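Local coordinates for intimin (Escherichia coli O127:H6 str. E2348/69, PDB 6TQD), which probably mediates bacterial attachment as the adhesin intimin, through a passenger whose extracellular juncture domains adopt an extended conformation, at residues Q52-G55 with Q60-Q63; H12-N15 with T21-I24; S187-T190 with S195-N198. All coordinates share one frame; numbering follows the deposited sequence.

Interaction 1: Q52-G55 with Q60-Q63; sequences QHSG and QDYQ
Gln52 and Gln63 form an antiparallel hydrogen-bonded pair, and a single bond between their side-chain amides adds to the two made by their backbones. Gln52 N donates to Gln63 O at 3.0 Å, and Gln63 N donates to Gln52 O at 2.9 Å. With CG set between the backbone N and carbonyl carbon in both residues (chi1 56° and 63°), the two extended chains rise on the same face, and Gln63 NE2 reaches Gln52 OE1 at 2.8 Å. That acceptor lies almost in the amide plane of Gln63, the two amides being turned 24° apart. Gln52 NE2 finds a weak bond to Gln50.

One step on, Asp61 O accepts a nearly straight bond from Ser54 N (2.9 Å) and lies over the centre of one face of the His53 ring. For the hydroxyl Ser54 OG, Gln63 OE1 and Asp61 O are weak alternatives, as is Asp61 OD1 in one of two conformers of that side chain; which takes the proton is not settled. In the same conformer Asp61 OD2 is bonded to Ser56. His53 uses ND1 to accept from Gly55 N, and its NE2 hydrogen-bonds to Ser58 O. The edge of the imidazole points at the face of Tyr62, a T-shaped pair with centroids 5.1 Å apart.

This hairpin end joins strand 50-53, outermost in its four-stranded antiparallel sheet, to strand 62-65; strand 21-30 follows beyond, and Tyr62 also meets Trp39 and Ile37 of strand 34-40 in the facing sheet.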
# COMPACT_ATOMS: atom_id res chain seq x y z
N GLN A 52 8.41 9.44 -16.92
CA GLN A 52 8.41 10.29 -18.09
C GLN A 52 8.85 11.68 -17.69
O GLN A 52 8.68 12.11 -16.54
CB GLN A 52 7.02 10.41 -18.73
CG GLN A 52 5.96 10.89 -17.78
CD GLN A 52 4.59 11.04 -18.44
OE1 GLN A 52 3.95 12.07 -18.31
NE2 GLN A 52 4.21 10.06 -19.24
N HIS A 53 9.43 12.40 -18.65
CA HIS A 53 9.72 13.80 -18.45
C HIS A 53 8.43 14.56 -18.19
O HIS A 53 7.39 14.29 -18.80
CB HIS A 53 10.42 14.35 -19.70
CG HIS A 53 11.23 15.57 -19.44
ND1 HIS A 53 10.72 16.85 -19.57
CD2 HIS A 53 12.52 15.73 -19.06
CE1 HIS A 53 11.65 17.73 -19.28
NE2 HIS A 53 12.76 17.08 -18.97
N SER A 54 8.49 15.51 -17.25
CA SER A 54 7.29 16.26 -16.88
C SER A 54 6.85 17.24 -17.96
O SER A 54 5.76 17.80 -17.85
CB SER A 54 7.54 17.04 -15.58
OG SER A 54 7.93 16.17 -14.53
N GLY A 55 7.66 17.45 -18.99
CA GLY A 55 7.32 18.35 -20.07
C GLY A 55 7.85 19.76 -19.91
O GLY A 55 7.60 20.60 -20.78
N GLN A 60 16.20 17.61 -15.65
CA GLN A 60 16.07 16.74 -14.49
C GLN A 60 14.65 16.66 -13.94
O GLN A 60 14.46 16.20 -12.81
CB GLN A 60 17.02 17.14 -13.34
CG GLN A 60 16.73 18.49 -12.71
CD GLN A 60 17.43 18.65 -11.37
OE1 GLN A 60 16.84 18.40 -10.32
NE2 GLN A 60 18.68 19.06 -11.41
N ASP A 61 13.65 17.09 -14.72
CA ASP A 61 12.27 17.17 -14.25
C ASP A 61 11.50 15.96 -14.76
O ASP A 61 11.06 15.92 -15.91
CB ASP A 61 11.62 18.47 -14.73
CG ASP A 61 10.23 18.67 -14.16
OD1 ASP A 61 9.85 17.93 -13.23
OD2 ASP A 61 9.51 19.57 -14.65
N TYR A 62 11.33 14.97 -13.88
CA TYR A 62 10.67 13.72 -14.22
C TYR A 62 9.54 13.44 -13.24
O TYR A 62 9.50 13.97 -12.13
CB TYR A 62 11.67 12.56 -14.19
CG TYR A 62 12.54 12.57 -15.41
CD1 TYR A 62 13.72 13.32 -15.45
CD2 TYR A 62 12.19 11.86 -16.54
CE1 TYR A 62 14.50 13.35 -16.59
CE2 TYR A 62 12.96 11.86 -17.66
CZ TYR A 62 14.11 12.63 -17.69
OH TYR A 62 14.88 12.62 -18.82
N GLN A 63 8.63 12.59 -13.67
CA GLN A 63 7.50 12.17 -12.85
C GLN A 63 7.20 10.71 -13.13
O GLN A 63 7.50 10.19 -14.20
CB GLN A 63 6.25 13.01 -13.16
CG GLN A 63 5.74 12.86 -14.58
CD GLN A 63 4.81 14.00 -14.99
OE1 GLN A 63 4.66 14.99 -14.28
NE2 GLN A 63 4.14 13.83 -16.12

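Interaction 2: H12-N15 with T21-I24; sequences HDIN and TQKI
Ile14 packs against Gln22 and Ile24 in an apolar contact between two facing sheets, the kind of interlayer packing on which a beta sandwich is built. The backbones are too far apart for strand pairing, Ile14 CA lying 7.3 Å from Gln22 CA, and the gap is bridged by side chains. Ile14 touches with both of its branches. Its CG2 rests on the aliphatic part of Gln22, 3.7 Å from Gln22 CB and equally near Gln22 CG, the two side chains lying alongside one another but pointing opposite ways. Its longer branch runs on from a CG1 that stands anti to the carbonyl carbon (chi1 -70°), and carries the methyl CD1 to Ile24 CG1 at 3.5 Å, tight for two carbons. There the two isoleucines meet at about a right angle.

Beside the apolar contact a water joins the segments. A bend at the second torsion of Gln22 (chi2 -70°) turns its amide aside while CB and CG stay against Ile14 CG2. The water donates to Asn15 O at 2.7 Å and makes a weak, 3.4 Å bond to Gln22 OE1. The other end of that amide, Gln22 NE2, is held by Ser20.

Strand 14-17 is an outermost strand of its mixed sheet and runs parallel to strand 90-101, whose Leu96 touches both isoleucines. In the opposing antiparallel sheet, strand 21-30 is hydrogen-bonded to strand 62-65, through Gln22 with Ala64 and Ile24 with Tyr62.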
# COMPACT_ATOMS: atom_id res chain seq x y z
N HIS A 12 14.16 11.05 -1.69
CA HIS A 12 12.87 10.57 -1.23
C HIS A 12 12.35 9.50 -2.17
O HIS A 12 12.32 9.69 -3.38
CB HIS A 12 11.85 11.72 -1.19
CG HIS A 12 12.29 12.88 -0.35
ND1 HIS A 12 12.43 12.80 1.02
CD2 HIS A 12 12.63 14.15 -0.69
CE1 HIS A 12 12.83 13.97 1.49
NE2 HIS A 12 12.96 14.80 0.47
N ASP A 13 11.89 8.38 -1.59
CA ASP A 13 11.14 7.41 -2.36
C ASP A 13 9.71 7.91 -2.52
O ASP A 13 9.28 8.87 -1.88
CB ASP A 13 11.16 6.04 -1.68
CG ASP A 13 12.54 5.39 -1.73
OD1 ASP A 13 13.23 5.52 -2.77
OD2 ASP A 13 12.92 4.75 -0.73
N ILE A 14 8.97 7.27 -3.41
CA ILE A 14 7.63 7.70 -3.77
C ILE A 14 6.62 6.70 -3.25
O ILE A 14 6.80 5.48 -3.40
CB ILE A 14 7.49 7.90 -5.29
CG1 ILE A 14 8.30 9.14 -5.70
CG2 ILE A 14 6.04 8.05 -5.69
CD1 ILE A 14 8.52 9.27 -7.17
N ASN A 15 5.59 7.22 -2.57
CA ASN A 15 4.42 6.45 -2.14
C ASN A 15 3.20 7.21 -2.62
O ASN A 15 3.05 8.40 -2.30
CB ASN A 15 4.40 6.35 -0.62
CG ASN A 15 5.66 5.72 -0.06
OD1 ASN A 15 5.93 4.54 -0.29
ND2 ASN A 15 6.42 6.51 0.68
N THR A 21 -0.01 10.71 -10.68
CA THR A 21 1.25 11.26 -11.18
C THR A 21 2.03 11.83 -10.01
O THR A 21 1.50 12.64 -9.25
CB THR A 21 0.96 12.37 -12.20
OG1 THR A 21 0.25 11.83 -13.32
CG2 THR A 21 2.26 12.99 -12.69
N GLN A 22 3.28 11.40 -9.87
CA GLN A 22 4.11 11.74 -8.72
C GLN A 22 5.40 12.38 -9.21
O GLN A 22 6.18 11.73 -9.93
CB GLN A 22 4.42 10.49 -7.90
CG GLN A 22 3.19 9.83 -7.31
CD GLN A 22 2.57 10.66 -6.20
OE1 GLN A 22 3.26 11.43 -5.53
NE2 GLN A 22 1.27 10.50 -5.99
N LYS A 23 5.64 13.62 -8.81
CA LYS A 23 6.88 14.30 -9.15
C LYS A 23 8.05 13.63 -8.44
O LYS A 23 7.93 13.22 -7.28
CB LYS A 23 6.81 15.76 -8.74
CG LYS A 23 8.04 16.59 -9.07
CD LYS A 23 7.97 17.97 -8.42
CE LYS A 23 9.28 18.73 -8.59
NZ LYS A 23 10.41 18.10 -7.84
N ILE A 24 9.18 13.53 -9.14
CA ILE A 24 10.41 12.94 -8.63
C ILE A 24 11.40 14.05 -8.36
O ILE A 24 11.64 14.90 -9.23
CB ILE A 24 10.99 11.96 -9.66
CG1 ILE A 24 10.02 10.80 -9.92
CG2 ILE A 24 12.33 11.45 -9.19
CD1 ILE A 24 10.27 10.04 -11.20
O HOH W 1 1.64 10.70 -2.65

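Interaction 3: S187-T190 with S195-N198; sequences SAKT and SALN
With CG swung opposite the main-chain nitrogen (chi1 -170°), Lys189 stays extended until a last turn at chi4 (-67°), a course that lays its methylene chain along the backbone of Ser195 and Ala196. Lys189 CB meets Ala196 CB at 3.7 Å, and farther out Lys189 CD passes 3.8 Å from Ala196 N. The final bend brings Lys189 NZ to Thr190 O at 3.1 Å, approaching from above the carbonyl plane. Lys189 NZ thus bonds to two main-chain carbonyls, Met193 O and, off the lone pairs, Thr190 O, while the aliphatic stem covers the start of the returning segment.

Between the segments, Ala188 and Leu197 make an antiparallel hydrogen-bonded pair: Ala188 N donates to Leu197 O at 3.0 Å, and Leu197 N returns a bond to Ala188 O at 2.9 Å. They belong to the hairpin of strands 182-189 and 197-205, in the bacterial Ig-like domain (group 1), a beta sandwich of the E-set clan. Ala188 and Leu197 share the face directed into the sandwich, where both touch Val112 and Ala188 also reaches Phe115 and Ala134 of the opposing sheet.

Ser187 and Asn198, the adjoining non-hydrogen-bonded pair, take the other face. Here Asn198 OD1 packs 3.3 Å from Ser187 CB, and Ser187 CA approaches Leu197 O at 3.2 Å in a CA-H...O contact. Ser187 OG lies beside Ala196 CB and bonds weakly to Asn151 O of strand 147-154, the next strand across the sheet.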
# COMPACT_ATOMS: atom_id res chain seq x y z
N SER A 187 -16.08 -4.72 10.70
CA SER A 187 -15.10 -3.72 10.29
C SER A 187 -13.92 -3.72 11.24
O SER A 187 -14.00 -4.15 12.39
CB SER A 187 -15.73 -2.32 10.28
OG SER A 187 -15.96 -1.87 11.60
N ALA A 188 -12.80 -3.18 10.73
CA ALA A 188 -11.55 -3.04 11.46
C ALA A 188 -11.01 -1.62 11.27
O ALA A 188 -11.09 -1.07 10.17
CB ALA A 188 -10.51 -4.04 10.93
N LYS A 189 -10.45 -1.05 12.33
CA LYS A 189 -9.97 0.32 12.27
C LYS A 189 -8.79 0.52 13.21
O LYS A 189 -8.71 -0.07 14.29
CB LYS A 189 -11.10 1.29 12.64
CG LYS A 189 -10.78 2.77 12.39
CD LYS A 189 -11.91 3.69 12.82
CE LYS A 189 -11.56 5.16 12.66
NZ LYS A 189 -10.47 5.61 13.60
N THR A 190 -7.86 1.38 12.78
CA THR A 190 -6.78 1.87 13.63
C THR A 190 -6.99 3.36 13.90
O THR A 190 -7.77 4.05 13.22
CB THR A 190 -5.41 1.65 12.98
OG1 THR A 190 -5.40 2.33 11.71
CG2 THR A 190 -5.13 0.18 12.80
N SER A 195 -12.12 6.37 8.91
CA SER A 195 -13.27 5.48 9.04
C SER A 195 -12.76 4.05 8.96
O SER A 195 -11.64 3.79 8.52
CB SER A 195 -14.30 5.75 7.94
OG SER A 195 -13.76 5.51 6.66
N ALA A 196 -13.59 3.12 9.42
CA ALA A 196 -13.19 1.72 9.46
C ALA A 196 -13.24 1.09 8.07
O ALA A 196 -13.91 1.58 7.16
CB ALA A 196 -14.10 0.93 10.42
N LEU A 197 -12.49 -0.01 7.90
CA LEU A 197 -12.52 -0.82 6.69
C LEU A 197 -13.46 -2.01 6.92
O LEU A 197 -13.24 -2.81 7.83
CB LEU A 197 -11.12 -1.36 6.37
CG LEU A 197 -11.04 -2.28 5.15
CD1 LEU A 197 -11.43 -1.51 3.88
CD2 LEU A 197 -9.65 -2.90 4.99
N ASN A 198 -14.49 -2.12 6.08
CA ASN A 198 -15.44 -3.23 6.18
C ASN A 198 -14.91 -4.47 5.47
O ASN A 198 -14.43 -4.39 4.34
CB ASN A 198 -16.77 -2.86 5.52
CG ASN A 198 -17.56 -1.84 6.31
OD1 ASN A 198 -17.16 -1.43 7.39
ND2 ASN A 198 -18.68 -1.41 5.75

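Overall arrangement
Interactions 1 and 2 belong to one sandwich and illustrate its two kinds of cohesion: pairing along a sheet and packing between sheets. Their centres are 12 Å apart and they meet directly, since strands 62-65 and 21-30 are neighbours. Tyr62 O lies 3.0 Å from Ile24 N, probably a hydrogen bond, and Gln63 packs on Thr21 and Gln22. Interaction 3 lies on the opposite side of the chain's centre, in the bacterial Ig-like domain, with its centre about 37 Å from that of interaction 1 and 27 Å from that of interaction 2, touching neither. That separation fits two domains set end to end. The bound sodium ion is about 10 Å from the Ile14 side chain, too far for Ile14 to be a ligand.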